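Local coordinates for protein siderophore biosynthesis lipase/esterase, putative (Aspergillus fumigatus, PDB 6GUP) that hydrolyses the ester bonds of the fungal siderophore fusarinine C, but not those of triacetylfusarinine C, as a homodimeric alpha/beta-hydrolase, at residues 265-270 / 302-308; 279-283 / 298-302. All coordinates share one frame; numbering follows the deposited sequence.

Overall arrangement
The chain first reaches 265-270, the turn and short helix that lead into strand 278-283 of the central sheet. After the strand it passes into helix 295-307. Leu298 to Trp302 of that helix turn back onto the strand, which closes the short loop of contact 2. The last turn of the helix and His308 then meet 265-270, and contact 1 closes a longer loop with contact 2 nested inside it. Trp302 belongs to both. The two centres lie about 12 Å apart. Together the contacts hold helix 295-307 against the sheet by its middle and against the segment preceding strand 278-283 by its C-terminal end.

Contact 1: residues 265-270 / 302-308; sequences FGMIRE and WRNATDH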
loop_
_atom_site.group_PDB
_atom_site.type_symbol
_atom_site.label_atom_id
_atom_site.label_comp_id
_atom_site.label_asym_id
_atom_site.label_seq_id
_atom_site.Cartn_x
_atom_site.Cartn_y
_atom_site.Cartn_z
ATOM N N PHE A 265 -0.330 -24.242 15.818
ATOM C CA PHE A 265 1.044 -24.767 15.756
ATOM C C PHE A 265 1.058 -26.275 15.492
ATOM O O PHE A 265 1.883 -26.764 14.717
ATOM C CB PHE A 265 1.810 -24.476 17.050
ATOM C CG PHE A 265 2.196 -23.035 17.221
ATOM C CD1 PHE A 265 3.376 -22.546 16.671
ATOM C CD2 PHE A 265 1.388 -22.168 17.949
ATOM C CE1 PHE A 265 3.739 -21.217 16.836
ATOM C CE2 PHE A 265 1.745 -20.837 18.116
ATOM C CZ PHE A 265 2.922 -20.360 17.559
ATOM N N GLY A 266 0.139 -26.995 16.135
ATOM C CA GLY A 266 -0.015 -28.438 15.944
ATOM C C GLY A 266 -0.439 -28.882 14.554
ATOM O O GLY A 266 -0.159 -30.014 14.158
ATOM N N MET A 267 -1.115 -28.003 13.812
ATOM C CA MET A 267 -1.501 -28.288 12.423
ATOM C C MET A 267 -0.399 -28.028 11.382
ATOM O O MET A 267 -0.604 -28.321 10.203
ATOM C CB MET A 267 -2.771 -27.506 12.049
ATOM C CG MET A 267 -4.023 -27.948 12.793
ATOM S SD MET A 267 -4.482 -29.679 12.547
ATOM C CE MET A 267 -4.821 -29.714 10.789
ATOM N N ILE A 268 0.759 -27.507 11.797
ATOM C CA ILE A 268 1.881 -27.283 10.869
ATOM C C ILE A 268 2.354 -28.611 10.260
ATOM O O ILE A 268 2.573 -28.695 9.049
ATOM C CB ILE A 268 3.062 -26.532 11.538
ATOM C CG1 ILE A 268 2.644 -25.098 11.898
ATOM C CG2 ILE A 268 4.280 -26.483 10.614
ATOM C CD1 ILE A 268 3.591 -24.379 12.835
ATOM N N ARG A 269 2.502 -29.637 11.096
ATOM C CA ARG A 269 2.875 -30.978 10.622
ATOM C C ARG A 269 1.829 -31.593 9.683
ATOM O O ARG A 269 2.188 -32.249 8.704
ATOM C CB ARG A 269 3.110 -31.929 11.803
ATOM C CG ARG A 269 3.716 -33.273 11.402
ATOM C CD ARG A 269 3.878 -34.220 12.580
ATOM N NE ARG A 269 2.607 -34.524 13.241
ATOM C CZ ARG A 269 2.456 -35.378 14.255
ATOM N NH1 ARG A 269 3.495 -36.056 14.748
ATOM N NH2 ARG A 269 1.247 -35.565 14.780
ATOM N N GLU A 270 0.550 -31.375 9.983
ATOM C CA GLU A 270 -0.547 -32.045 9.273
ATOM C C GLU A 270 -0.776 -31.512 7.854
ATOM O O GLU A 270 -1.043 -32.297 6.942
ATOM C CB GLU A 270 -1.856 -31.959 10.074
ATOM C CG GLU A 270 -1.781 -32.462 11.515
ATOM C CD GLU A 270 -1.243 -33.878 11.643
ATOM O OE1 GLU A 270 -1.611 -34.739 10.816
ATOM O OE2 GLU A 270 -0.454 -34.129 12.578
ATOM N N TRP A 302 4.714 -23.535 22.567
ATOM C CA TRP A 302 4.651 -23.504 21.098
ATOM C C TRP A 302 5.512 -24.608 20.481
ATOM O O TRP A 302 5.089 -25.253 19.520
ATOM C CB TRP A 302 5.081 -22.143 20.538
ATOM C CG TRP A 302 4.156 -20.996 20.860
ATOM C CD1 TRP A 302 2.925 -21.060 21.459
ATOM C CD2 TRP A 302 4.383 -19.615 20.563
ATOM N NE1 TRP A 302 2.386 -19.801 21.570
ATOM C CE2 TRP A 302 3.257 -18.895 21.026
ATOM C CE3 TRP A 302 5.434 -18.912 19.958
ATOM C CZ2 TRP A 302 3.154 -17.506 20.902
ATOM C CZ3 TRP A 302 5.329 -17.529 19.835
ATOM C CH2 TRP A 302 4.194 -16.842 20.305
ATOM N N ARG A 303 6.708 -24.818 21.033
ATOM C CA ARG A 303 7.586 -25.910 20.594
ATOM C C ARG A 303 6.899 -27.266 20.731
ATOM O O ARG A 303 6.861 -28.044 19.775
ATOM C CB ARG A 303 8.910 -25.914 21.377
ATOM C CG ARG A 303 9.781 -27.133 21.094
ATOM C CD ARG A 303 11.194 -27.012 21.634
ATOM N NE ARG A 303 11.986 -28.181 21.247
ATOM C CZ ARG A 303 13.306 -28.313 21.397
ATOM N NH1 ARG A 303 14.044 -27.341 21.935
ATOM N NH2 ARG A 303 13.899 -29.437 20.998
ATOM N N ASN A 304 6.365 -27.536 21.919
ATOM C CA ASN A 304 5.701 -28.812 22.210
ATOM C C ASN A 304 4.423 -29.026 21.390
ATOM O O ASN A 304 4.115 -30.158 21.013
ATOM C CB ASN A 304 5.402 -28.941 23.711
ATOM C CG ASN A 304 6.659 -29.130 24.549
ATOM O OD1 ASN A 304 7.569 -29.872 24.174
ATOM N ND2 ASN A 304 6.709 -28.465 25.698
ATOM N N ALA A 305 3.690 -27.945 21.119
ATOM C CA ALA A 305 2.544 -27.994 20.205
ATOM C C ALA A 305 2.993 -28.273 18.768
ATOM O O ALA A 305 2.423 -29.135 18.097
ATOM C CB ALA A 305 1.748 -26.699 20.269
ATOM N N THR A 306 4.021 -27.550 18.316
ATOM C CA THR A 306 4.591 -27.716 16.969
ATOM C C THR A 306 5.183 -29.115 16.747
ATOM O O THR A 306 4.948 -29.731 15.705
ATOM C CB THR A 306 5.691 -26.663 16.693
ATOM O OG1 THR A 306 5.175 -25.349 16.931
ATOM C CG2 THR A 306 6.190 -26.737 15.254
ATOM N N ASP A 307 5.951 -29.596 17.724
ATOM C CA ASP A 307 6.629 -30.900 17.639
ATOM C C ASP A 307 5.792 -32.092 18.130
ATOM O O ASP A 307 6.263 -33.231 18.070
ATOM C CB ASP A 307 7.959 -30.856 18.414
ATOM C CG ASP A 307 9.028 -30.020 17.718
ATOM O OD1 ASP A 307 8.837 -29.606 16.551
ATOM O OD2 ASP A 307 10.079 -29.782 18.346
ATOM N N HIS A 308 4.568 -31.836 18.603
ATOM C CA HIS A 308 3.673 -32.876 19.129
ATOM C C HIS A 308 4.326 -33.688 20.261
ATOM O O HIS A 308 4.263 -34.920 20.282
ATOM C CB HIS A 308 3.162 -33.777 17.993
ATOM C CG HIS A 308 2.304 -33.058 17.001
ATOM N ND1 HIS A 308 0.930 -33.172 16.988
ATOM C CD2 HIS A 308 2.620 -32.203 16.001
ATOM C CE1 HIS A 308 0.438 -32.426 16.016
ATOM N NE2 HIS A 308 1.442 -31.827 15.402
HETATM O O HOH W 1 2.740 -29.264 13.989
#
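Phe265 and Trp302 form an offset stack. The phenyl ring lies over the five-membered ring of the indole, with centroids 4.1 Å apart and planes at 21°. Phe265 CZ comes down on Trp302 CD2 at 3.4 Å. Trp302 CB sits over the same phenyl face in a CH-pi contact. Ala305 CB packs on Phe265 CB. Thr306 OG1 approaches the ring obliquely while it donates to Trp302 O at 2.6 Å. That oxygen also accepts from Thr306 N, on the opposite face of its carbonyl plane.

A second stack pairs Arg269 with His308. The guanidinium lies flat on the imidazole, centres 3.6 Å apart and planes at 14°. The Arg269 chain leaves extended and bends at chi3, which brings NE and NH2 over the ring. Both nitrogens also grip Glu270 OE2 side-on in a salt bridge. This should fix the rotation of the guanidinium.

His308 NE2 donates to Gly266 O at 2.7 Å, but the bond is bent to 128° and weak. Gly266 CA makes a CA-H...O contact with Ala305 O. A water bridges the backbones: it accepts from Arg269 N at 2.9 Å and lies within bonding distance of Phe265 O and Thr306 O.

Leu130 of helix 125-134 touches Phe265 and Ile268. His308 is the first residue here to leave helical phi/psi, and its phi is positive. The arrangement is a helix C-terminus docked on a neighbouring turn, beside the central sheet of an alpha/beta-hydrolase fold.

Contact 2: residues 279-283 / 298-302; sequences MVLFS and LLSRW
The Phe282 ring carries Leu299 CD2 over one face, 3.8 Å from its centroid, in a CH-pi contact. Leu299 CG is equally part of this touch, 3.5 Å from Phe282 CE2. Phe282 CZ, at the far end of the ring, meets the indole of Trp302 obliquely. The planes stand at 62°, and CZ is 3.4 Å from Trp302 CZ3. Leu298 CD2 also reaches Phe282 CZ obliquely, at 3.6 Å. At the edge of the indole, in its plane, lies Val280 CG1. One indole face lies against Leu298 O, one turn earlier in the helix.

Val280 CG1 stands anti to the backbone N (chi1 178°). From there it touches both Trp302 CZ3 and Leu299 CD2, the latter at 3.6 Å. The side chains of Leu299 and Phe282 lie alongside one another, pointing opposite ways.

The strand and helix segments run nearly antiparallel, at 168°, within the beta-alpha-beta unit that continues to strand 320-322. Ile321 of that strand touches both Phe282 and Leu299. Phe282 comes close to, but makes no contact with, Ser123, His327 and Asp286, whose arrangement is consistent with a catalytic triad. All five touching residues are buried, and their side chains are apolar or aromatic. The helix is therefore held to the sheet here by dispersion and the hydrophobic effect.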
loop_
_atom_site.group_PDB
_atom_site.type_symbol
_atom_site.label_atom_id
_atom_site.label_comp_id
_atom_site.label_asym_id
_atom_site.label_seq_id
_atom_site.Cartn_x
_atom_site.Cartn_y
_atom_site.Cartn_z
ATOM N N MET A 279 11.501 -21.161 12.988
ATOM C CA MET A 279 12.265 -20.384 13.968
ATOM C C MET A 279 11.462 -19.182 14.459
ATOM O O MET A 279 11.062 -18.332 13.665
ATOM C CB MET A 279 13.601 -19.912 13.390
ATOM C CG MET A 279 14.526 -19.309 14.442
ATOM S SD MET A 279 16.220 -19.057 13.885
ATOM C CE MET A 279 15.981 -17.753 12.681
ATOM N N VAL A 280 11.233 -19.123 15.770
ATOM C CA VAL A 280 10.594 -17.976 16.416
ATOM C C VAL A 280 11.663 -17.139 17.121
ATOM O O VAL A 280 12.450 -17.668 17.907
ATOM C CB VAL A 280 9.515 -18.429 17.423
ATOM C CG1 VAL A 280 8.878 -17.235 18.127
ATOM C CG2 VAL A 280 8.444 -19.245 16.712
ATOM N N LEU A 281 11.681 -15.839 16.831
ATOM C CA LEU A 281 12.617 -14.899 17.448
ATOM C C LEU A 281 11.857 -13.885 18.297
ATOM O O LEU A 281 11.358 -12.880 17.782
ATOM C CB LEU A 281 13.441 -14.179 16.375
ATOM C CG LEU A 281 14.313 -15.040 15.459
ATOM C CD1 LEU A 281 14.961 -14.170 14.394
ATOM C CD2 LEU A 281 15.374 -15.798 16.240
ATOM N N PHE A 282 11.755 -14.164 19.595
ATOM C CA PHE A 282 11.173 -13.211 20.544
ATOM C C PHE A 282 12.137 -12.073 20.837
ATOM O O PHE A 282 13.353 -12.228 20.724
ATOM C CB PHE A 282 10.806 -13.875 21.884
ATOM C CG PHE A 282 9.423 -14.484 21.945
ATOM C CD1 PHE A 282 8.410 -14.175 21.026
ATOM C CD2 PHE A 282 9.118 -15.351 22.990
ATOM C CE1 PHE A 282 7.154 -14.747 21.139
ATOM C CE2 PHE A 282 7.860 -15.920 23.103
ATOM C CZ PHE A 282 6.878 -15.620 22.177
ATOM N N SER A 283 11.570 -10.942 21.242
ATOM C CA SER A 283 12.338 -9.785 21.677
ATOM C C SER A 283 12.360 -9.774 23.207
ATOM O O SER A 283 11.308 -9.788 23.846
ATOM C CB SER A 283 11.722 -8.508 21.109
ATOM O OG SER A 283 11.960 -8.415 19.716
ATOM N N LEU A 298 6.077 -19.701 27.182
ATOM C CA LEU A 298 5.328 -19.515 25.935
ATOM C C LEU A 298 6.001 -20.197 24.737
ATOM O O LEU A 298 5.326 -20.871 23.957
ATOM C CB LEU A 298 5.113 -18.022 25.652
ATOM C CG LEU A 298 4.214 -17.633 24.472
ATOM C CD1 LEU A 298 2.842 -18.276 24.589
ATOM C CD2 LEU A 298 4.089 -16.120 24.391
ATOM N N LEU A 299 7.320 -20.033 24.605
ATOM C CA LEU A 299 8.084 -20.681 23.520
ATOM C C LEU A 299 8.102 -22.209 23.621
ATOM O O LEU A 299 7.986 -22.893 22.602
ATOM C CB LEU A 299 9.532 -20.160 23.449
ATOM C CG LEU A 299 9.795 -18.780 22.837
ATOM C CD1 LEU A 299 11.289 -18.492 22.814
ATOM C CD2 LEU A 299 9.216 -18.646 21.433
ATOM N N SER A 300 8.256 -22.734 24.837
ATOM C CA SER A 300 8.261 -24.187 25.062
ATOM C C SER A 300 6.902 -24.821 24.763
ATOM O O SER A 300 6.838 -25.930 24.231
ATOM C CB SER A 300 8.696 -24.521 26.493
ATOM O OG SER A 300 7.858 -23.896 27.448
ATOM N N ARG A 301 5.824 -24.115 25.103
ATOM C CA ARG A 301 4.467 -24.566 24.776
ATOM C C ARG A 301 4.193 -24.545 23.265
ATOM O O ARG A 301 3.526 -25.443 22.747
ATOM C CB ARG A 301 3.422 -23.741 25.532
ATOM C CG ARG A 301 3.442 -23.994 27.033
ATOM C CD ARG A 301 2.365 -23.210 27.755
ATOM N NE ARG A 301 1.041 -23.758 27.451
ATOM C CZ ARG A 301 -0.011 -23.087 26.972
ATOM N NH1 ARG A 301 0.023 -21.771 26.738
ATOM N NH2 ARG A 301 -1.141 -23.753 26.741
ATOM N N TRP A 302 4.714 -23.535 22.567
ATOM C CA TRP A 302 4.651 -23.504 21.098
ATOM C C TRP A 302 5.512 -24.608 20.481
ATOM O O TRP A 302 5.089 -25.253 19.520
ATOM C CB TRP A 302 5.081 -22.143 20.538
ATOM C CG TRP A 302 4.156 -20.996 20.860
ATOM C CD1 TRP A 302 2.925 -21.060 21.459
ATOM C CD2 TRP A 302 4.383 -19.615 20.563
ATOM N NE1 TRP A 302 2.386 -19.801 21.570
ATOM C CE2 TRP A 302 3.257 -18.895 21.026
ATOM C CE3 TRP A 302 5.434 -18.912 19.958
ATOM C CZ2 TRP A 302 3.154 -17.506 20.902
ATOM C CZ3 TRP A 302 5.329 -17.529 19.835
ATOM C CH2 TRP A 302 4.194 -16.842 20.305
#